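Local structure of MMS19 nucleotide excision repair protein homolog (Mus musculus, 6TBL) at residues 17-21 with 22-26; 61-64 with 65-69. The protein probably serves as a key component of the cytosolic iron-sulfur assembly complex, helping to load clusters into proteins of DNA metabolism, here represented by its C-terminal HEAT-repeat part. All blocks are in the same frame, centred on the assembly; numbering follows the deposited sequence.

Interaction 1. Residues 17-21 with 22-26; sequences LSCPD and SVVQL
The carboxamide of Gln25 reaches back from the first turn of helix 22-38, and its NE2 donates an N-H to Cys19 O, 2.6 Å away. The bond is bent at the hydrogen, about 135°, and the carbonyl oxygen lies 29° out of the amide plane of Gln25. With CG anti to the carbonyl carbon and the chain extended beyond it, the side chain passes over Asp21 O before it meets Cys19. Asp21 is the N-cap. Its OD1 accepts from Val23 N at 3.2 Å, a donor that stands well above the carboxylate plane, while Asp21 O takes the first helical bond, from Gln25 N at 3.2 Å. Cys19 lays its sulfur against Val24, SG to CB 3.7 Å, with both methyls of the valine close by. The thiol owes this place to a first torsion that sets SG opposite the backbone N, and SG also accepts the N-H of Asp21 at 3.5 Å. The Asp21 side chain crosses that of Val24 at about a right angle, with Asp21 CB 3.7 Å from Val24 CG2. The loop between helices 9-16 and 22-38 of HEAT repeat 2 is thus fastened at a backbone carbonyl, a carboxylate and a sulfur, and the negative charge of Asp21, close to the N-terminus of the helix, would be expected to interact favourably with the helix dipole.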
ATOM      1  N   LEU A  17       2.292  -2.329  38.533  1.00 99.73           N
ATOM      2  CA  LEU A  17       2.776  -2.245  37.160  1.00100.10           C
ATOM      3  C   LEU A  17       3.565  -0.969  36.903  1.00104.22           C
ATOM      4  O   LEU A  17       4.380  -0.934  35.976  1.00113.14           O
ATOM      5  CB  LEU A  17       1.603  -2.332  36.183  1.00 97.67           C
ATOM      6  CG  LEU A  17       0.821  -3.645  36.191  1.00 92.07           C
ATOM      7  CD1 LEU A  17      -0.451  -3.512  35.381  1.00 91.54           C
ATOM      8  CD2 LEU A  17       1.679  -4.773  35.651  1.00 83.28           C
ATOM      9  N   SER A  18       3.337   0.073  37.699  1.00 95.91           N
ATOM     10  CA  SER A  18       4.063   1.329  37.569  1.00 99.61           C
ATOM     11  C   SER A  18       5.332   1.369  38.410  1.00103.15           C
ATOM     12  O   SER A  18       6.079   2.351  38.331  1.00 99.61           O
ATOM     13  CB  SER A  18       3.156   2.499  37.954  1.00100.66           C
ATOM     14  OG  SER A  18       1.914   2.418  37.278  1.00102.40           O
ATOM     15  N   CYS A  19       5.593   0.336  39.202  1.00101.47           N
ATOM     16  CA  CYS A  19       6.762   0.336  40.073  1.00104.92           C
ATOM     17  C   CYS A  19       8.036   0.220  39.242  1.00108.13           C
ATOM     18  O   CYS A  19       8.123  -0.650  38.369  1.00107.41           O
ATOM     19  CB  CYS A  19       6.672  -0.812  41.074  1.00106.11           C
ATOM     20  SG  CYS A  19       8.122  -0.988  42.128  1.00113.08           S
ATOM     21  N   PRO A  20       9.038   1.074  39.471  1.00115.35           N
ATOM     22  CA  PRO A  20      10.263   0.990  38.656  1.00114.16           C
ATOM     23  C   PRO A  20      11.076  -0.276  38.885  1.00110.33           C
ATOM     24  O   PRO A  20      11.914  -0.604  38.037  1.00109.20           O
ATOM     25  CB  PRO A  20      11.054   2.240  39.074  1.00119.15           C
ATOM     26  CG  PRO A  20      10.046   3.151  39.696  1.00122.43           C
ATOM     27  CD  PRO A  20       9.042   2.253  40.352  1.00120.54           C
ATOM     28  N   ASP A  21      10.865  -0.994  39.988  1.00108.06           N
ATOM     29  CA  ASP A  21      11.654  -2.189  40.264  1.00109.03           C
ATOM     30  C   ASP A  21      11.202  -3.340  39.371  1.00105.29           C
ATOM     31  O   ASP A  21      10.011  -3.656  39.301  1.00103.13           O
ATOM     32  CB  ASP A  21      11.532  -2.576  41.739  1.00113.05           C
ATOM     33  CG  ASP A  21      12.550  -3.630  42.163  1.00115.73           C
ATOM     34  OD1 ASP A  21      13.265  -4.173  41.295  1.00113.50           O
ATOM     35  OD2 ASP A  21      12.639  -3.911  43.377  1.00121.34           O
ATOM     36  N   SER A  22      12.165  -3.977  38.696  1.00 99.93           N
ATOM     37  CA  SER A  22      11.832  -5.059  37.774  1.00 91.99           C
ATOM     38  C   SER A  22      11.306  -6.281  38.515  1.00 92.20           C
ATOM     39  O   SER A  22      10.436  -6.995  38.003  1.00 92.94           O
ATOM     40  CB  SER A  22      13.055  -5.426  36.932  1.00 92.48           C
ATOM     41  OG  SER A  22      14.123  -5.868  37.754  1.00102.05           O
ATOM     42  N   VAL A  23      11.820  -6.538  39.718  1.00 91.65           N
ATOM     43  CA  VAL A  23      11.360  -7.688  40.491  1.00 85.25           C
ATOM     44  C   VAL A  23       9.883  -7.542  40.829  1.00 86.40           C
ATOM     45  O   VAL A  23       9.121  -8.515  40.788  1.00 83.91           O
ATOM     46  CB  VAL A  23      12.221  -7.853  41.757  1.00 85.07           C
ATOM     47  CG1 VAL A  23      11.832  -9.115  42.505  1.00 77.49           C
ATOM     48  CG2 VAL A  23      13.695  -7.870  41.391  1.00 90.03           C
ATOM     49  N   VAL A  24       9.455  -6.322  41.154  1.00 88.99           N
ATOM     50  CA  VAL A  24       8.047  -6.074  41.441  1.00 90.74           C
ATOM     51  C   VAL A  24       7.205  -6.235  40.180  1.00 90.00           C
ATOM     52  O   VAL A  24       6.076  -6.739  40.230  1.00 85.44           O
ATOM     53  CB  VAL A  24       7.877  -4.679  42.072  1.00 93.81           C
ATOM     54  CG1 VAL A  24       6.424  -4.421  42.438  1.00 90.32           C
ATOM     55  CG2 VAL A  24       8.774  -4.544  43.294  1.00 90.48           C
ATOM     56  N   GLN A  25       7.741  -5.825  39.028  1.00 94.77           N
ATOM     57  CA  GLN A  25       6.991  -5.940  37.781  1.00 88.78           C
ATOM     58  C   GLN A  25       6.787  -7.402  37.396  1.00 86.78           C
ATOM     59  O   GLN A  25       5.662  -7.826  37.103  1.00 89.26           O
ATOM     60  CB  GLN A  25       7.708  -5.174  36.669  1.00 84.92           C
ATOM     61  CG  GLN A  25       7.813  -3.680  36.937  1.00 85.24           C
ATOM     62  CD  GLN A  25       8.762  -2.977  35.989  1.00 85.19           C
ATOM     63  OE1 GLN A  25       9.516  -3.616  35.257  1.00 94.72           O
ATOM     64  NE2 GLN A  25       8.729  -1.651  35.998  1.00 88.96           N
ATOM     65  N   LEU A  26       7.865  -8.189  37.398  1.00 78.24           N
ATOM     66  CA  LEU A  26       7.728  -9.625  37.174  1.00 82.14           C
ATOM     67  C   LEU A  26       6.798 -10.263  38.194  1.00 86.53           C
ATOM     68  O   LEU A  26       6.058 -11.196  37.861  1.00 93.50           O
ATOM     69  CB  LEU A  26       9.100 -10.297  37.218  1.00 70.95           C
ATOM     70  CG  LEU A  26       9.972 -10.087  35.983  1.00 91.17           C
ATOM     71  CD1 LEU A  26      11.351 -10.682  36.190  1.00 85.41           C
ATOM     72  CD2 LEU A  26       9.300 -10.694  34.761  1.00 86.86           C
TER

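Interaction 2. Residues 61-64 with 65-69; sequences YSMA and VRIAA
An N-cap starts helix 63-76, in HEAT repeat 3, with Ser62 as the capping residue. Its OG stands anti to the backbone N (chi1 170°) and accepts from Val65 N at 3.3 Å in a nearly straight bond; a second, weak bond comes from Ala64 N. The same side chain rests on Val65, whose CG2 lies 3.6 Å from Ser62 CB, and thus makes both the polar cap and an apolar contact. Regular helical bonding begins with Arg66 N to Ser62 O, 3.2 Å, and continues from Ile67 N to Met63 O. The Arg66 chain bends at chi3 and folds back over the helix start, where Met63 CA sits over one guanidinium face, toward its rim, 3.6 Å from NH2. Farther along, Met63 CG and Ile67 CD1 meet loosely at 4.3 Å. The guanidinium group of Arg66 finds its main polar partners outside this turn: NE bonds to Ser60 O and NH1 forms a salt bridge with Asp101. Ile67 packs on helix 104-118 through Leu105 and Val106, whereas Ala64, Val65 and Ala68 face helix 22-38, and Val65 also touches Leu57 of helix 47-57.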
ATOM      1  N   TYR A  61      13.976  -2.622  30.075  1.00 90.65           N
ATOM      2  CA  TYR A  61      15.346  -3.085  29.902  1.00 99.20           C
ATOM      3  C   TYR A  61      15.464  -4.584  30.145  1.00 96.02           C
ATOM      4  O   TYR A  61      16.330  -5.241  29.556  1.00 96.23           O
ATOM      5  CB  TYR A  61      16.278  -2.315  30.838  1.00113.68           C
ATOM      6  CG  TYR A  61      17.728  -2.740  30.764  1.00131.00           C
ATOM      7  CD1 TYR A  61      18.568  -2.241  29.778  1.00140.02           C
ATOM      8  CD2 TYR A  61      18.259  -3.632  31.688  1.00136.59           C
ATOM      9  CE1 TYR A  61      19.894  -2.624  29.708  1.00144.08           C
ATOM     10  CE2 TYR A  61      19.584  -4.021  31.626  1.00141.65           C
ATOM     11  CZ  TYR A  61      20.397  -3.513  30.634  1.00144.87           C
ATOM     12  OH  TYR A  61      21.717  -3.896  30.568  1.00146.91           O
ATOM     13  N   SER A  62      14.602  -5.141  30.992  1.00 94.77           N
ATOM     14  CA  SER A  62      14.672  -6.553  31.340  1.00 96.48           C
ATOM     15  C   SER A  62      14.023  -7.406  30.258  1.00 96.07           C
ATOM     16  O   SER A  62      12.895  -7.138  29.834  1.00100.23           O
ATOM     17  CB  SER A  62      13.992  -6.796  32.686  1.00 93.18           C
ATOM     18  OG  SER A  62      13.845  -8.181  32.946  1.00 89.87           O
ATOM     19  N   MET A  63      14.742  -8.440  29.813  1.00 93.18           N
ATOM     20  CA  MET A  63      14.174  -9.368  28.842  1.00 85.06           C
ATOM     21  C   MET A  63      13.016 -10.155  29.444  1.00 86.52           C
ATOM     22  O   MET A  63      12.020 -10.424  28.762  1.00 81.74           O
ATOM     23  CB  MET A  63      15.257 -10.317  28.329  1.00 82.45           C
ATOM     24  CG  MET A  63      14.838 -11.170  27.146  1.00 86.56           C
ATOM     25  SD  MET A  63      15.928 -12.583  26.907  1.00 97.24           S
ATOM     26  CE  MET A  63      17.510 -11.872  27.361  1.00110.64           C
ATOM     27  N   ALA A  64      13.123 -10.526  30.722  1.00 89.41           N
ATOM     28  CA  ALA A  64      12.066 -11.308  31.356  1.00 79.64           C
ATOM     29  C   ALA A  64      10.793 -10.490  31.522  1.00 84.21           C
ATOM     30  O   ALA A  64       9.686 -11.024  31.400  1.00 86.48           O
ATOM     31  CB  ALA A  64      12.542 -11.838  32.706  1.00 69.02           C
ATOM     32  N   VAL A  65      10.932  -9.194  31.801  1.00 83.51           N
ATOM     33  CA  VAL A  65       9.760  -8.336  31.942  1.00 82.78           C
ATOM     34  C   VAL A  65       9.047  -8.182  30.605  1.00 81.83           C
ATOM     35  O   VAL A  65       7.818  -8.294  30.525  1.00 81.50           O
ATOM     36  CB  VAL A  65      10.160  -6.973  32.538  1.00 79.82           C
ATOM     37  CG1 VAL A  65       8.983  -6.010  32.508  1.00 70.72           C
ATOM     38  CG2 VAL A  65      10.662  -7.146  33.961  1.00 82.28           C
ATOM     39  N   ARG A  66       9.805  -7.928  29.535  1.00 81.75           N
ATOM     40  CA  ARG A  66       9.195  -7.806  28.213  1.00 77.00           C
ATOM     41  C   ARG A  66       8.436  -9.073  27.838  1.00 75.57           C
ATOM     42  O   ARG A  66       7.343  -9.004  27.263  1.00 78.76           O
ATOM     43  CB  ARG A  66      10.262  -7.490  27.165  1.00 73.16           C
ATOM     44  CG  ARG A  66      10.807  -6.074  27.240  1.00 80.73           C
ATOM     45  CD  ARG A  66      11.753  -5.765  26.084  1.00 74.32           C
ATOM     46  NE  ARG A  66      13.154  -5.992  26.429  1.00 77.54           N
ATOM     47  CZ  ARG A  66      13.908  -6.959  25.919  1.00 82.77           C
ATOM     48  NH1 ARG A  66      13.400  -7.798  25.029  1.00 95.06           N
ATOM     49  NH2 ARG A  66      15.173  -7.083  26.294  1.00 91.72           N
ATOM     50  N   ILE A  67       8.992 -10.236  28.175  1.00 73.51           N
ATOM     51  CA  ILE A  67       8.322 -11.499  27.880  1.00 71.09           C
ATOM     52  C   ILE A  67       7.022 -11.611  28.666  1.00 78.27           C
ATOM     53  O   ILE A  67       5.959 -11.906  28.105  1.00 78.44           O
ATOM     54  CB  ILE A  67       9.262 -12.682  28.169  1.00 76.97           C
ATOM     55  CG1 ILE A  67      10.399 -12.713  27.146  1.00 73.40           C
ATOM     56  CG2 ILE A  67       8.486 -13.994  28.181  1.00 62.59           C
ATOM     57  CD1 ILE A  67      11.414 -13.795  27.401  1.00 69.28           C
ATOM     58  N   ALA A  68       7.085 -11.375  29.978  1.00 63.60           N
ATOM     59  CA  ALA A  68       5.888 -11.475  30.806  1.00 63.74           C
ATOM     60  C   ALA A  68       4.832 -10.460  30.380  1.00 77.32           C
ATOM     61  O   ALA A  68       3.633 -10.766  30.372  1.00 77.84           O
ATOM     62  CB  ALA A  68       6.251 -11.288  32.278  1.00 65.07           C
ATOM     63  N   ALA A  69       5.260  -9.249  30.014  1.00 73.98           N
ATOM     64  CA  ALA A  69       4.312  -8.226  29.586  1.00 71.74           C
ATOM     65  C   ALA A  69       3.571  -8.653  28.326  1.00 68.84           C
ATOM     66  O   ALA A  69       2.351  -8.472  28.224  1.00 69.15           O
ATOM     67  CB  ALA A  69       5.035  -6.900  29.360  1.00 71.16           C
TER

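Overall arrangement
Interactions 1 and 2 illustrate how successive HEAT repeats bring equivalent helix starts together. Each is an N-cap opening a helix, Asp21 in repeat 2 and Ser62 in repeat 3, and their centres lie about 10 Å apart on the same side of the chain's centre. They touch directly: Leu26 CG packs on Val65 CG2 at 3.6 Å, and Leu26 CD2 meets Ala68 CB at 4.0 Å. Gln25, whose NE2 is engaged with the loop of its own repeat, places OE1 3.7 Å from Val65 CG1. The potassium ion is bound elsewhere, at Thr77 and Thr81, beyond the C-terminal end of helix 63-76, whose N-terminus holds interaction 2.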